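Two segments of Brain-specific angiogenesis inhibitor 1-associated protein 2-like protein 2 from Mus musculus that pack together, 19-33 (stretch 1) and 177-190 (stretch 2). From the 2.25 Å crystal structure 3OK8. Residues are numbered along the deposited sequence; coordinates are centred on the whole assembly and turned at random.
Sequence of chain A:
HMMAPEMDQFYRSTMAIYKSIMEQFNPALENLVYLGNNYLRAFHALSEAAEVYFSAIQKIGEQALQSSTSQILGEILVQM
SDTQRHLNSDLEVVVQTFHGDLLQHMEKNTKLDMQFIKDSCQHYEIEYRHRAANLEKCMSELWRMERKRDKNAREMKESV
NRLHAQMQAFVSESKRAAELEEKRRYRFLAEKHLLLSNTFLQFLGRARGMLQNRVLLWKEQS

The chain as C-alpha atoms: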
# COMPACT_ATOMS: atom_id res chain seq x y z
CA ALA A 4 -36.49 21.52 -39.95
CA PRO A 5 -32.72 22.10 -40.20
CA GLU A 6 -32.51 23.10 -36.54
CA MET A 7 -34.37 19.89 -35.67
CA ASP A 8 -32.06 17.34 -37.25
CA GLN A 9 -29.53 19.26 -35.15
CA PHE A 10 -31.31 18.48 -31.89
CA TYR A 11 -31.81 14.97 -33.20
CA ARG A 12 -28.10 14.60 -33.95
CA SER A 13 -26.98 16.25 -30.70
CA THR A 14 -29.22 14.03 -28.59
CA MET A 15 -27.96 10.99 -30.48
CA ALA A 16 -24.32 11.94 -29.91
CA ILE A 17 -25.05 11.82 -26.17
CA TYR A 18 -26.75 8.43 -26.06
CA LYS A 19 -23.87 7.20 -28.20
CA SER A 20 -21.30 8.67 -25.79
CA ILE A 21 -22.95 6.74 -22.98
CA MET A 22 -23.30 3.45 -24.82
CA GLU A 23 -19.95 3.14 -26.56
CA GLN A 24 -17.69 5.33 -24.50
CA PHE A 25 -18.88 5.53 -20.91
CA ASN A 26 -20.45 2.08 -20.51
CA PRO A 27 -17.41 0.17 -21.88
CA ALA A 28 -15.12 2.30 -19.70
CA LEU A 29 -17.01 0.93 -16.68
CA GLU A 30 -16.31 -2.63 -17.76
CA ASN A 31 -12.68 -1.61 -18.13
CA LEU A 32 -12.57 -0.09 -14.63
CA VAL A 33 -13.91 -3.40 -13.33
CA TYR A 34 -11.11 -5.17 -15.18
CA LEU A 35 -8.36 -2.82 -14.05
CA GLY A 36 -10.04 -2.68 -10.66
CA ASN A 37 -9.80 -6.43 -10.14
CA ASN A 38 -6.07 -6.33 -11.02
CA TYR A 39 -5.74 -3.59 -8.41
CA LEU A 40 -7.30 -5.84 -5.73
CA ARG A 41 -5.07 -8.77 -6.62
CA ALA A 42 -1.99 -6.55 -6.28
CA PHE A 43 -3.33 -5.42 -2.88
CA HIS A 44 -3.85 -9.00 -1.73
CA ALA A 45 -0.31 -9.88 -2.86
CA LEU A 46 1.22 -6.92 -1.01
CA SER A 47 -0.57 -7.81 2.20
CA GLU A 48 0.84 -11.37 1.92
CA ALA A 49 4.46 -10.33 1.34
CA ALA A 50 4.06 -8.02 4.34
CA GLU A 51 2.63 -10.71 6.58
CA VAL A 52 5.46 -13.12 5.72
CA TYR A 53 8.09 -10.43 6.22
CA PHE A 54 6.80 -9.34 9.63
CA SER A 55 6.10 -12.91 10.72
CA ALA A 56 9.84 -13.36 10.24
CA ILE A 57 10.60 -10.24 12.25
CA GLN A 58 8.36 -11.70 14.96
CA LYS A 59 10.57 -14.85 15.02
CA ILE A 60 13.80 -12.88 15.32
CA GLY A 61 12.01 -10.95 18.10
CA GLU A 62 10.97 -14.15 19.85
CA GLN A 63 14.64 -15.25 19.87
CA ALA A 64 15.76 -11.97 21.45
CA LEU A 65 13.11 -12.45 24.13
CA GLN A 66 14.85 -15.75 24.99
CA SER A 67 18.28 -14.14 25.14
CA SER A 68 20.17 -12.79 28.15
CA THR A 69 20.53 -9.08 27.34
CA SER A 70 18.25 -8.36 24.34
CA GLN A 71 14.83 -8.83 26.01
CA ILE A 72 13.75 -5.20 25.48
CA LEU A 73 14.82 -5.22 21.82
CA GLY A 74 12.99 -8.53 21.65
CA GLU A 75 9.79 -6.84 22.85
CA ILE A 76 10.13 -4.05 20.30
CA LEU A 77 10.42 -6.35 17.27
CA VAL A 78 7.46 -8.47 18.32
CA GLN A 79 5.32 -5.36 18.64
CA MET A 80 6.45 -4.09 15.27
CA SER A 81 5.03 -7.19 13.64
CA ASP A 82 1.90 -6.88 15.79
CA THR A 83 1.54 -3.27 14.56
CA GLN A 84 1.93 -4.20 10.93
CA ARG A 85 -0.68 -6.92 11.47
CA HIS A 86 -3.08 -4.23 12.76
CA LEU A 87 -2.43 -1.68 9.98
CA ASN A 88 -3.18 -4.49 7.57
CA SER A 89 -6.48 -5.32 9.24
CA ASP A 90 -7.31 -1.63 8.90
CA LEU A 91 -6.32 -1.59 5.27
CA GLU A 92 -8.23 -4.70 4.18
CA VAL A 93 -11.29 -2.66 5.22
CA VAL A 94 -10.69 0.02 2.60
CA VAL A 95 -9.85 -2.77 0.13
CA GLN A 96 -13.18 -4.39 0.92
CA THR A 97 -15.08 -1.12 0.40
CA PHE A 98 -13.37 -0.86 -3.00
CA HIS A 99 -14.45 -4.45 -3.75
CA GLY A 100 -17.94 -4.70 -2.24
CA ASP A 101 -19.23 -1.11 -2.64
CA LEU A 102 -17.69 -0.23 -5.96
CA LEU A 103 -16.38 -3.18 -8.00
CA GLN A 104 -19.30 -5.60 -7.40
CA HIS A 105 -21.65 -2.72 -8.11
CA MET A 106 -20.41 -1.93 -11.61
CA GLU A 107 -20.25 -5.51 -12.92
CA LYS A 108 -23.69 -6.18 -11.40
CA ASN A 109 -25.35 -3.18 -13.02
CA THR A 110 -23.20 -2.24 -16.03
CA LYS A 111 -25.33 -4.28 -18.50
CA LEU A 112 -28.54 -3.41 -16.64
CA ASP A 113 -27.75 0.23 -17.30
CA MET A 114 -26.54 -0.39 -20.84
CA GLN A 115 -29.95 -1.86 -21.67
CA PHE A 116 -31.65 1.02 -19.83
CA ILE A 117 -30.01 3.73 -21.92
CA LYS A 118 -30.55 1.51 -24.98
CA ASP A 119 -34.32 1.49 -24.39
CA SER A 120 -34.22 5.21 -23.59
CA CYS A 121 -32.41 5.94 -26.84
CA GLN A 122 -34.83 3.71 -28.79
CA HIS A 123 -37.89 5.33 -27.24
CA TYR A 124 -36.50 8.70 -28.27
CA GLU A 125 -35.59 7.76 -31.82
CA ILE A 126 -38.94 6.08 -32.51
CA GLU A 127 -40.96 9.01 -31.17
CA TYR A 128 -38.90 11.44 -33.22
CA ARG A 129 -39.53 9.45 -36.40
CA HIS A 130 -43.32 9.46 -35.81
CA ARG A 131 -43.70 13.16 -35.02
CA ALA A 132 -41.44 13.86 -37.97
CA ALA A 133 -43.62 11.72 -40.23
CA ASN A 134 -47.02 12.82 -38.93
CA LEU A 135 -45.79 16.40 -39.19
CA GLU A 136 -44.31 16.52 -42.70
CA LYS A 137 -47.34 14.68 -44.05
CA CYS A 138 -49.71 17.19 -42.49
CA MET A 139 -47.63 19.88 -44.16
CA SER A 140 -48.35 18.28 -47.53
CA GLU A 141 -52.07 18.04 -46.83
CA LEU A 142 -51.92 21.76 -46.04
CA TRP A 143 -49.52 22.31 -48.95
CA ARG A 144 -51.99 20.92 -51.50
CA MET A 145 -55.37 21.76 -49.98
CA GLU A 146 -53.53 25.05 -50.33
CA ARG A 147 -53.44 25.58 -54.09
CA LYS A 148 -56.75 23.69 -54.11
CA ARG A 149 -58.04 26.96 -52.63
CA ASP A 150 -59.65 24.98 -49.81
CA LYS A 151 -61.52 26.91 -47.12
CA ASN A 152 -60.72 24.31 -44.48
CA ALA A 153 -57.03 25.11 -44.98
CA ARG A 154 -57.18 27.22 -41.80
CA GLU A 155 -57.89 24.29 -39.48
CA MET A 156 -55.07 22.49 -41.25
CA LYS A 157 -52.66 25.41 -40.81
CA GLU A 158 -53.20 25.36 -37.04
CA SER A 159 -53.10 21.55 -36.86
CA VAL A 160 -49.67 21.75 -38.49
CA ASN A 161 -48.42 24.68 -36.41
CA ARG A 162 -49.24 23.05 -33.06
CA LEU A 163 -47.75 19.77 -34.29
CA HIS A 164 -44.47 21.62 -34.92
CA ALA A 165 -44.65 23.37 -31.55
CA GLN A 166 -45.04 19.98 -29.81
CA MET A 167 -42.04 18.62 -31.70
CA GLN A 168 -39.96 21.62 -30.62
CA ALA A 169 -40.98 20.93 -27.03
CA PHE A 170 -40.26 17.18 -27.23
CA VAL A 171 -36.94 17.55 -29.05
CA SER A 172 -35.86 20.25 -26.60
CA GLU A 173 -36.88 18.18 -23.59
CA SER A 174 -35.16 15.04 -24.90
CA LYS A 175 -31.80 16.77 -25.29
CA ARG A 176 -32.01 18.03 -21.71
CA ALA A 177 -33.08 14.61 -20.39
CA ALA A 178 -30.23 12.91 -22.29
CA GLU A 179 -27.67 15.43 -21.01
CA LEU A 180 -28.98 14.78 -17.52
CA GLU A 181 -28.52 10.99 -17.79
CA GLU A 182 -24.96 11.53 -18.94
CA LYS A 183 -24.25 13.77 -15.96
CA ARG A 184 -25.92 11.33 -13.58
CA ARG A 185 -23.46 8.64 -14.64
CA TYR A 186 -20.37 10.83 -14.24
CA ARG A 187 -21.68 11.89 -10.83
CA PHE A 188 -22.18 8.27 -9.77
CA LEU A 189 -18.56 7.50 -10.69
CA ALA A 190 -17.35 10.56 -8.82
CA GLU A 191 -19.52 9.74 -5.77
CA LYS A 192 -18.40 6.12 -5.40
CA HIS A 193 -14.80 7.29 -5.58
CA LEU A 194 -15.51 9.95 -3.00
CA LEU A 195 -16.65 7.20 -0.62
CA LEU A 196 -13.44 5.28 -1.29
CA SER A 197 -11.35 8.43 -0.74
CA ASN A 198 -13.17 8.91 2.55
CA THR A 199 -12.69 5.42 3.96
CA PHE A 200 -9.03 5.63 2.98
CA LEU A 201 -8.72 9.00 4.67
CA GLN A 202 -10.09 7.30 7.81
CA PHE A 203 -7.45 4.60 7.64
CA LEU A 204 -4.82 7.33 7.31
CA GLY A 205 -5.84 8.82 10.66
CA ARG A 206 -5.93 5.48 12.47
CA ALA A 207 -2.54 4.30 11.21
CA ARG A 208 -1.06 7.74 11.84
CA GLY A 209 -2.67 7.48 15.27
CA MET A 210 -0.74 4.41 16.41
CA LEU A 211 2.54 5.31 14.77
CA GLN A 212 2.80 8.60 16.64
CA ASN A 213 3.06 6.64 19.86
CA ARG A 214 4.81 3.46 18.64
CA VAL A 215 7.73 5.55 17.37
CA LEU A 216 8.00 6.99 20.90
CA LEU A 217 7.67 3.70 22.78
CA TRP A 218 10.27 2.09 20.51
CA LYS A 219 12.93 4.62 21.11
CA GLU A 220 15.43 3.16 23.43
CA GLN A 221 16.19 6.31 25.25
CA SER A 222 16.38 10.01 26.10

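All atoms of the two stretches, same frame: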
# COMPACT_ATOMS: atom_id res chain seq x y z
N LYS A 19 -24.98 7.97 -27.66
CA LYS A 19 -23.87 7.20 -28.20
C LYS A 19 -22.60 7.35 -27.37
O LYS A 19 -21.78 6.44 -27.33
CB LYS A 19 -23.61 7.50 -29.67
CG LYS A 19 -24.48 6.69 -30.64
CD LYS A 19 -25.94 7.15 -30.63
CE LYS A 19 -26.87 6.13 -31.28
NZ LYS A 19 -26.69 6.06 -32.76
N SER A 20 -22.43 8.50 -26.70
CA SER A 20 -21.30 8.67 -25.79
C SER A 20 -21.45 7.72 -24.61
O SER A 20 -20.48 7.13 -24.13
CB SER A 20 -21.21 10.10 -25.27
OG SER A 20 -20.47 10.93 -26.13
N ILE A 21 -22.68 7.59 -24.13
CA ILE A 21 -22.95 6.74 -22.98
C ILE A 21 -22.74 5.27 -23.34
O ILE A 21 -22.14 4.53 -22.58
CB ILE A 21 -24.39 6.96 -22.45
CG1 ILE A 21 -24.55 8.38 -21.90
CG2 ILE A 21 -24.75 5.91 -21.40
CD1 ILE A 21 -25.99 8.72 -21.51
N MET A 22 -23.22 4.86 -24.50
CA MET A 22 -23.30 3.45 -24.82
C MET A 22 -21.98 2.85 -25.29
O MET A 22 -21.73 1.66 -25.09
CB MET A 22 -24.38 3.21 -25.88
CG MET A 22 -25.80 3.23 -25.33
SD MET A 22 -27.08 3.36 -26.59
CE MET A 22 -27.04 1.69 -27.26
N GLU A 23 -21.15 3.66 -25.93
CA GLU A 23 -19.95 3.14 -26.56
C GLU A 23 -18.71 3.92 -26.17
O GLU A 23 -17.68 3.88 -26.84
CB GLU A 23 -20.11 3.04 -28.09
CG GLU A 23 -20.27 4.34 -28.83
CD GLU A 23 -20.53 4.10 -30.32
OE1 GLU A 23 -21.67 4.33 -30.77
OE2 GLU A 23 -19.59 3.68 -31.03
N GLN A 24 -18.82 4.62 -25.05
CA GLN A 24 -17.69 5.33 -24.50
C GLN A 24 -17.70 5.15 -23.00
O GLN A 24 -16.80 4.54 -22.43
CB GLN A 24 -17.76 6.80 -24.88
CG GLN A 24 -16.51 7.60 -24.58
CD GLN A 24 -16.31 8.73 -25.58
OE1 GLN A 24 -16.21 9.90 -25.21
NE2 GLN A 24 -16.26 8.37 -26.87
N PHE A 25 -18.75 5.64 -22.36
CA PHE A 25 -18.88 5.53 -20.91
C PHE A 25 -19.12 4.09 -20.45
O PHE A 25 -18.38 3.57 -19.62
CB PHE A 25 -19.96 6.45 -20.38
CG PHE A 25 -20.11 6.40 -18.89
CD1 PHE A 25 -19.34 7.22 -18.08
CD2 PHE A 25 -21.02 5.55 -18.30
CE1 PHE A 25 -19.46 7.18 -16.70
CE2 PHE A 25 -21.16 5.50 -16.92
CZ PHE A 25 -20.37 6.32 -16.12
N ASN A 26 -20.15 3.44 -20.98
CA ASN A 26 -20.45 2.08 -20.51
C ASN A 26 -19.27 1.09 -20.61
O ASN A 26 -18.97 0.37 -19.65
CB ASN A 26 -21.72 1.54 -21.16
CG ASN A 26 -22.30 0.36 -20.41
OD1 ASN A 26 -21.86 -0.79 -20.57
ND2 ASN A 26 -23.29 0.63 -19.56
N PRO A 27 -18.59 1.05 -21.77
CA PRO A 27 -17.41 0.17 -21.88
C PRO A 27 -16.31 0.55 -20.89
O PRO A 27 -15.64 -0.34 -20.35
CB PRO A 27 -16.92 0.40 -23.32
CG PRO A 27 -18.11 0.99 -24.05
CD PRO A 27 -18.84 1.79 -23.02
N ALA A 28 -16.13 1.84 -20.65
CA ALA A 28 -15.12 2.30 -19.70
C ALA A 28 -15.37 1.78 -18.29
O ALA A 28 -14.44 1.62 -17.51
CB ALA A 28 -15.02 3.82 -19.69
N LEU A 29 -16.64 1.51 -17.97
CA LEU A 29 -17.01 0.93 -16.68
C LEU A 29 -16.65 -0.54 -16.60
O LEU A 29 -16.30 -1.04 -15.53
CB LEU A 29 -18.50 1.10 -16.39
CG LEU A 29 -18.98 2.51 -16.04
CD1 LEU A 29 -20.27 2.41 -15.23
CD2 LEU A 29 -17.92 3.28 -15.27
N GLU A 30 -16.77 -1.25 -17.72
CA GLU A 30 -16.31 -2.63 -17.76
C GLU A 30 -14.81 -2.67 -17.54
O GLU A 30 -14.31 -3.45 -16.73
CB GLU A 30 -16.68 -3.30 -19.08
CG GLU A 30 -18.00 -4.02 -19.03
CD GLU A 30 -18.72 -4.02 -20.36
OE1 GLU A 30 -18.71 -5.06 -21.04
OE2 GLU A 30 -19.29 -2.96 -20.72
N ASN A 31 -14.11 -1.81 -18.27
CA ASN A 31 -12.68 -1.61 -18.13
C ASN A 31 -12.23 -1.34 -16.70
O ASN A 31 -11.30 -1.98 -16.20
CB ASN A 31 -12.21 -0.48 -19.03
CG ASN A 31 -10.70 -0.35 -19.07
OD1 ASN A 31 -10.15 0.74 -18.91
ND2 ASN A 31 -10.01 -1.48 -19.27
N LEU A 32 -12.87 -0.37 -16.05
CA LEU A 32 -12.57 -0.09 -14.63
C LEU A 32 -12.81 -1.31 -13.74
O LEU A 32 -12.13 -1.47 -12.73
CB LEU A 32 -13.36 1.12 -14.12
CG LEU A 32 -12.61 2.44 -13.92
CD1 LEU A 32 -11.38 2.53 -14.80
CD2 LEU A 32 -13.54 3.64 -14.13
N VAL A 33 -13.75 -2.17 -14.11
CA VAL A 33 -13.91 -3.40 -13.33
C VAL A 33 -12.77 -4.38 -13.61
O VAL A 33 -12.36 -5.15 -12.75
CB VAL A 33 -15.26 -4.11 -13.59
CG1 VAL A 33 -15.20 -5.55 -13.07
CG2 VAL A 33 -16.38 -3.36 -12.89
N ALA A 177 -33.00 15.88 -21.12
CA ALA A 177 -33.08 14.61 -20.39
C ALA A 177 -31.88 13.69 -20.69
O ALA A 177 -31.43 12.95 -19.82
CB ALA A 177 -34.39 13.92 -20.68
N ALA A 178 -31.38 13.73 -21.92
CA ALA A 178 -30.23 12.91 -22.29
C ALA A 178 -28.93 13.44 -21.69
O ALA A 178 -28.08 12.66 -21.25
CB ALA A 178 -30.11 12.81 -23.80
N GLU A 179 -28.78 14.77 -21.69
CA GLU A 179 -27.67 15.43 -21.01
C GLU A 179 -27.66 15.05 -19.54
O GLU A 179 -26.60 14.76 -18.97
CB GLU A 179 -27.82 16.95 -21.08
CG GLU A 179 -27.26 17.61 -22.33
CD GLU A 179 -27.54 19.11 -22.36
OE1 GLU A 179 -28.61 19.54 -21.86
OE2 GLU A 179 -26.69 19.86 -22.89
N LEU A 180 -28.84 15.08 -18.93
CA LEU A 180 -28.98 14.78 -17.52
C LEU A 180 -28.47 13.37 -17.19
O LEU A 180 -27.68 13.20 -16.27
CB LEU A 180 -30.43 14.95 -17.08
CG LEU A 180 -30.70 14.97 -15.57
CD1 LEU A 180 -29.73 15.90 -14.84
CD2 LEU A 180 -32.13 15.40 -15.30
N GLU A 181 -28.94 12.38 -17.95
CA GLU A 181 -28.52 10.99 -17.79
C GLU A 181 -27.01 10.85 -17.86
O GLU A 181 -26.40 10.08 -17.10
CB GLU A 181 -29.16 10.13 -18.89
CG GLU A 181 -30.66 9.99 -18.75
CD GLU A 181 -31.08 9.30 -17.46
OE1 GLU A 181 -31.84 9.91 -16.68
OE2 GLU A 181 -30.65 8.14 -17.22
N GLU A 182 -26.40 11.56 -18.80
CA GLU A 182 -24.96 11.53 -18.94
C GLU A 182 -24.32 12.03 -17.66
O GLU A 182 -23.43 11.38 -17.10
CB GLU A 182 -24.53 12.40 -20.11
CG GLU A 182 -23.04 12.53 -20.29
CD GLU A 182 -22.70 13.27 -21.56
OE1 GLU A 182 -22.85 14.51 -21.57
OE2 GLU A 182 -22.29 12.61 -22.54
N LYS A 183 -24.79 13.18 -17.19
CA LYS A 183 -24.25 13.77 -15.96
C LYS A 183 -24.46 12.86 -14.76
O LYS A 183 -23.60 12.76 -13.88
CB LYS A 183 -24.84 15.15 -15.69
CG LYS A 183 -24.23 15.84 -14.48
CD LYS A 183 -24.75 17.28 -14.29
CE LYS A 183 -23.81 18.09 -13.41
NZ LYS A 183 -24.26 19.49 -13.18
N ARG A 184 -25.61 12.19 -14.71
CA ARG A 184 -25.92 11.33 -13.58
C ARG A 184 -24.91 10.20 -13.46
O ARG A 184 -24.57 9.77 -12.35
CB ARG A 184 -27.34 10.78 -13.72
CG ARG A 184 -28.39 11.76 -13.22
CD ARG A 184 -29.80 11.35 -13.62
NE ARG A 184 -30.79 12.10 -12.85
CZ ARG A 184 -32.10 12.11 -13.10
NH1 ARG A 184 -32.92 12.82 -12.34
NH2 ARG A 184 -32.59 11.40 -14.10
N ARG A 185 -24.43 9.72 -14.60
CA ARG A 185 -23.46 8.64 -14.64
C ARG A 185 -22.03 9.10 -14.31
O ARG A 185 -21.30 8.38 -13.63
CB ARG A 185 -23.55 7.87 -15.97
CG ARG A 185 -24.76 6.95 -16.00
CD ARG A 185 -25.40 6.79 -17.37
NE ARG A 185 -26.65 6.03 -17.26
CZ ARG A 185 -27.81 6.56 -16.90
NH1 ARG A 185 -28.90 5.81 -16.82
NH2 ARG A 185 -27.90 7.86 -16.61
N TYR A 186 -21.63 10.28 -14.75
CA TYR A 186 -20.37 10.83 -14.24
C TYR A 186 -20.41 11.02 -12.72
O TYR A 186 -19.49 10.61 -12.00
CB TYR A 186 -20.01 12.14 -14.92
CG TYR A 186 -19.53 11.94 -16.33
CD1 TYR A 186 -18.33 11.29 -16.58
CD2 TYR A 186 -20.26 12.41 -17.43
CE1 TYR A 186 -17.87 11.09 -17.86
CE2 TYR A 186 -19.81 12.21 -18.72
CZ TYR A 186 -18.60 11.55 -18.93
OH TYR A 186 -18.12 11.34 -20.19
N ARG A 187 -21.49 11.63 -12.25
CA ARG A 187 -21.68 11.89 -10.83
C ARG A 187 -21.62 10.62 -9.98
O ARG A 187 -21.13 10.65 -8.86
CB ARG A 187 -23.01 12.60 -10.58
CG ARG A 187 -23.45 12.62 -9.12
CD ARG A 187 -24.60 13.61 -8.85
NE ARG A 187 -24.16 14.99 -9.05
CZ ARG A 187 -24.69 15.83 -9.93
NH1 ARG A 187 -24.19 17.06 -10.03
NH2 ARG A 187 -25.71 15.46 -10.70
N PHE A 188 -22.15 9.52 -10.50
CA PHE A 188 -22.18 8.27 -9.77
C PHE A 188 -20.76 7.72 -9.65
O PHE A 188 -20.41 7.11 -8.66
CB PHE A 188 -23.09 7.26 -10.48
CG PHE A 188 -22.65 5.81 -10.32
CD1 PHE A 188 -21.62 5.29 -11.10
CD2 PHE A 188 -23.30 4.96 -9.43
CE1 PHE A 188 -21.23 3.96 -10.98
CE2 PHE A 188 -22.92 3.64 -9.30
CZ PHE A 188 -21.88 3.13 -10.07
N LEU A 189 -19.94 7.94 -10.68
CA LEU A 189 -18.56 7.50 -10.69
C LEU A 189 -17.78 8.33 -9.69
O LEU A 189 -17.05 7.81 -8.83
CB LEU A 189 -17.96 7.62 -12.09
CG LEU A 189 -16.70 6.82 -12.41
CD1 LEU A 189 -16.90 5.35 -12.01
CD2 LEU A 189 -16.33 6.94 -13.89
N ALA A 190 -17.96 9.64 -9.77
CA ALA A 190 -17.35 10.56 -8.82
C ALA A 190 -17.77 10.29 -7.36
O ALA A 190 -16.96 10.42 -6.46
CB ALA A 190 -17.63 12.00 -9.21
O HOH W 1 -21.11 13.97 -24.61

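Two helices distant in sequence can pack side by side without a single direct hydrogen bond between them, relying on shape and apolar contact. The pairing of 19-33 with 177-190 is a compact example. The helices run in nearly the same direction, 20° apart, with axes 10.4 Å apart at their closest, and together they bury 454 Å².

Along the first helix, contact begins at Ser-20. Its CB lies 3.9 Å from Glu-182 OE2, and a water links the two side chains, donating to Glu-182 OE2 at 2.7 Å and making a weak hydrogen bond of 3.5 Å with Ser-20 OG. One water thus bridges the carboxylate and the serine, which do not bond directly.

One residue on, Ile-21 packs against backbone as much as side chain. Its CD1 reaches to 3.9 Å from Glu-182 CA and 4.3 Å from Glu-181 CB, while its CG2 lies 4.2 Å from Arg-185 CD. The helices come close here: the CA atoms of Ile-21 and Glu-182 are 6.6 Å apart, against 9.0 Å for those of Leu-29 and Leu-189. An arginine can serve such an apolar surface with its methylenes if its charge is satisfied elsewhere. Arg-185 does so in part within its own helix, where its NH2 donates to Glu-181 O at 2.7 Å and forms a salt bridge with Glu-181 OE2 at 2.8 Å.

A wider, pi-type turn spans 21-25, marked by the bond from Asn-26 N to Ile-21 O at 2.8 Å, and the helix is kinked at Pro-27, whose nitrogen has no hydrogen to offer the preceding turn. Phe-25, the last residue of the wide turn and two before Pro-27, has the largest area covered by the other helix. With chi1 in the t rotamer, its ring extends across the interface, bringing CZ to 3.4 Å from Arg-185 O. The ring turns an edge to the face of Tyr-186, with centroids 5.5 Å apart, planes at 74° and Phe-25 CD1 4.1 Å from Tyr-186 CE1.

Phe-25 CE1 also meets Leu-189 CD2 at 4.2 Å, and the remaining contacts converge on that leucine. Leu-29 CD2 approaches Leu-189 CD1 to 4.0 Å, and a turn later Leu-32 CD2 lies 4.3 Å from the same methyl. One leucine thereby meets three successive contact residues of the first helix, closing the interface with purely apolar packing.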